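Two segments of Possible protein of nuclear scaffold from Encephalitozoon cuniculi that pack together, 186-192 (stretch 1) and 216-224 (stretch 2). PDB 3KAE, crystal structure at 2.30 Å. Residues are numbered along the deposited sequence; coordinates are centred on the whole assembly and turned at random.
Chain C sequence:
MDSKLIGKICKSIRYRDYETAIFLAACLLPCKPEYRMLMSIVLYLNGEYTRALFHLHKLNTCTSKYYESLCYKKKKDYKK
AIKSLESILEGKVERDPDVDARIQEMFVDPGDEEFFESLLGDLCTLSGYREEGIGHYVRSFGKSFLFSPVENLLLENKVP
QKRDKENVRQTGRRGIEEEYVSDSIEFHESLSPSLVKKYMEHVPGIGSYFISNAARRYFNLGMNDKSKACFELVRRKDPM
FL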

# COMPACT_ATOMS: atom_id res chain seq x y z
N GLU C 186 -10.28 24.06 -22.28
CA GLU C 186 -10.95 25.31 -22.58
C GLU C 186 -10.43 26.47 -21.73
O GLU C 186 -10.22 27.57 -22.26
CB GLU C 186 -12.47 25.20 -22.40
CG GLU C 186 -13.19 26.51 -22.70
CD GLU C 186 -14.69 26.44 -22.44
OE1 GLU C 186 -15.23 25.32 -22.36
OE2 GLU C 186 -15.32 27.51 -22.32
N PHE C 187 -10.25 26.23 -20.43
CA PHE C 187 -9.84 27.31 -19.55
C PHE C 187 -8.45 27.78 -19.94
O PHE C 187 -8.15 28.97 -19.86
CB PHE C 187 -9.87 26.92 -18.08
CG PHE C 187 -9.21 27.93 -17.19
CD1 PHE C 187 -7.87 27.81 -16.86
CD2 PHE C 187 -9.92 29.05 -16.73
CE1 PHE C 187 -7.24 28.76 -16.07
CE2 PHE C 187 -9.31 29.99 -15.93
CZ PHE C 187 -7.96 29.85 -15.59
N HIS C 188 -7.61 26.84 -20.38
CA HIS C 188 -6.24 27.18 -20.71
C HIS C 188 -6.21 28.27 -21.78
O HIS C 188 -5.45 29.24 -21.69
CB HIS C 188 -5.48 25.97 -21.23
CG HIS C 188 -4.21 26.33 -21.94
ND1 HIS C 188 -3.06 26.69 -21.27
CD2 HIS C 188 -3.94 26.44 -23.26
CE1 HIS C 188 -2.12 26.97 -22.16
NE2 HIS C 188 -2.63 26.83 -23.37
N GLU C 189 -7.05 28.11 -22.79
CA GLU C 189 -7.05 29.03 -23.92
C GLU C 189 -8.05 30.17 -23.77
O GLU C 189 -8.02 31.12 -24.53
CB GLU C 189 -7.28 28.27 -25.23
N SER C 190 -8.93 30.10 -22.78
CA SER C 190 -9.96 31.14 -22.63
C SER C 190 -9.93 31.86 -21.28
O SER C 190 -10.52 32.94 -21.16
CB SER C 190 -11.36 30.57 -22.85
OG SER C 190 -11.94 30.12 -21.63
N LEU C 191 -9.29 31.27 -20.29
CA LEU C 191 -9.26 31.86 -18.95
C LEU C 191 -10.66 32.14 -18.43
O LEU C 191 -10.86 33.05 -17.64
CB LEU C 191 -8.44 33.15 -18.93
CG LEU C 191 -6.93 33.03 -19.11
CD1 LEU C 191 -6.58 32.50 -20.48
CD2 LEU C 191 -6.28 34.39 -18.89
N SER C 192 -11.62 31.33 -18.88
CA SER C 192 -13.04 31.49 -18.53
C SER C 192 -13.37 31.54 -17.03
O SER C 192 -13.27 30.55 -16.34
CB SER C 192 -13.85 30.38 -19.21
OG SER C 192 -15.07 30.10 -18.53
N ARG C 216 -1.76 28.11 -11.85
CA ARG C 216 -0.50 27.87 -12.53
C ARG C 216 -0.51 28.56 -13.88
O ARG C 216 0.44 29.23 -14.27
CB ARG C 216 -0.28 26.36 -12.70
CG ARG C 216 0.97 25.97 -13.46
CD ARG C 216 0.93 24.50 -13.79
NE ARG C 216 -0.17 24.20 -14.69
CZ ARG C 216 -0.75 23.00 -14.80
NH1 ARG C 216 -0.34 22.00 -14.03
NH2 ARG C 216 -1.74 22.82 -15.66
N ARG C 217 -1.61 28.37 -14.61
CA ARG C 217 -1.77 29.03 -15.89
C ARG C 217 -1.67 30.55 -15.74
O ARG C 217 -1.01 31.23 -16.54
CB ARG C 217 -3.12 28.68 -16.50
CG ARG C 217 -3.39 29.38 -17.82
CD ARG C 217 -2.31 29.03 -18.84
NE ARG C 217 -2.66 29.53 -20.17
CZ ARG C 217 -1.78 29.79 -21.14
NH1 ARG C 217 -0.49 29.60 -20.93
NH2 ARG C 217 -2.21 30.23 -22.32
N TYR C 218 -2.35 31.09 -14.74
CA TYR C 218 -2.29 32.51 -14.47
C TYR C 218 -0.86 32.98 -14.27
O TYR C 218 -0.47 34.03 -14.78
CB TYR C 218 -3.13 32.87 -13.25
CG TYR C 218 -4.61 32.92 -13.52
CD1 TYR C 218 -5.11 33.68 -14.56
CD2 TYR C 218 -5.50 32.21 -12.73
CE1 TYR C 218 -6.47 33.73 -14.82
CE2 TYR C 218 -6.86 32.25 -12.97
CZ TYR C 218 -7.35 33.03 -14.02
OH TYR C 218 -8.70 33.09 -14.29
N PHE C 219 -0.07 32.23 -13.51
CA PHE C 219 1.30 32.64 -13.27
C PHE C 219 2.09 32.70 -14.58
O PHE C 219 2.73 33.71 -14.89
CB PHE C 219 1.99 31.73 -12.27
CG PHE C 219 3.38 32.15 -11.94
CD1 PHE C 219 3.62 33.07 -10.92
CD2 PHE C 219 4.46 31.67 -12.67
CE1 PHE C 219 4.91 33.47 -10.61
CE2 PHE C 219 5.75 32.06 -12.38
CZ PHE C 219 5.98 32.97 -11.34
N ASN C 220 2.02 31.62 -15.36
CA ASN C 220 2.68 31.55 -16.66
C ASN C 220 2.29 32.70 -17.59
O ASN C 220 3.01 33.02 -18.54
CB ASN C 220 2.39 30.21 -17.34
CG ASN C 220 2.77 29.01 -16.48
OD1 ASN C 220 3.40 29.14 -15.43
ND2 ASN C 220 2.39 27.82 -16.93
N LEU C 221 1.15 33.33 -17.33
CA LEU C 221 0.71 34.45 -18.16
C LEU C 221 1.08 35.80 -17.55
O LEU C 221 0.78 36.85 -18.11
CB LEU C 221 -0.80 34.40 -18.41
CG LEU C 221 -1.35 33.18 -19.15
CD1 LEU C 221 -2.78 33.43 -19.59
CD2 LEU C 221 -0.47 32.83 -20.33
N GLY C 222 1.73 35.78 -16.39
CA GLY C 222 2.14 37.01 -15.74
C GLY C 222 1.07 37.62 -14.86
O GLY C 222 1.33 38.56 -14.12
N MET C 223 -0.15 37.10 -14.96
CA MET C 223 -1.26 37.57 -14.13
C MET C 223 -1.14 37.05 -12.70
O MET C 223 -1.86 36.14 -12.28
CB MET C 223 -2.60 37.13 -14.74
CG MET C 223 -2.59 37.07 -16.26
SD MET C 223 -4.23 36.83 -17.02
CE MET C 223 -3.78 36.89 -18.75
N ASN C 224 -0.20 37.64 -11.95
CA ASN C 224 0.14 37.17 -10.61
C ASN C 224 -0.99 37.37 -9.61
O ASN C 224 -1.12 36.62 -8.64
CB ASN C 224 1.41 37.87 -10.10
CG ASN C 224 2.63 37.55 -10.95
OD1 ASN C 224 2.70 36.49 -11.58
ND2 ASN C 224 3.59 38.46 -10.96

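An arginine that reaches across to the end of a neighbouring helix can satisfy carbonyl groups that the helix itself leaves free, and the contact between these two segments is a compact example. Arg217 points its CA-to-CB bond toward the other stretch and sends its guanidinium to the backbone of His188, near the C-terminal end of its helix. The main bond runs from Arg217 NE to His188 O at 3.2 Å; a weak second one, from Arg217 NH2 to the same His188 O, spans 3.4 Å. Two donors thus converge on one carbonyl, which accepts no hydrogen bond from the backbone of its own stretch.

The same guanidinium lies against the imidazole: His188 CE1 sits over one face of the group, 3.0 Å from Arg217 CZ, and Arg217 NH2 lies over one face of the histidine ring. Proximity alone does not make a hydrogen bond, however. His188 ND1 and Arg217 NE are 3.1 Å apart, but the angle is poor.

Beyond this polar centre the packing is aromatic. Phe187 directs its edge toward the face of Tyr218 in an offset edge-to-face pair, the planes at 83° and Phe187 CZ 3.6 Å from Tyr218 CZ. The CA-to-CB bonds of both residues point sideways, so it is the ends of the side chains that close the gap between helices whose axes come no nearer than 10.5 Å.

Leu191 completes the contact where its helix stops. It leaves helical geometry with positive phi and points toward the second stretch, where its CD2 meets Met223 CE at 3.5 Å, Leu221 CD1 at 3.7 Å and Tyr218 CE1 at 4.1 Å. One methyl group therefore touches both the last turn of the opposing helix and the residue following Gly222, whose positive phi, with two bonds back into the last turn, makes a Schellman motif.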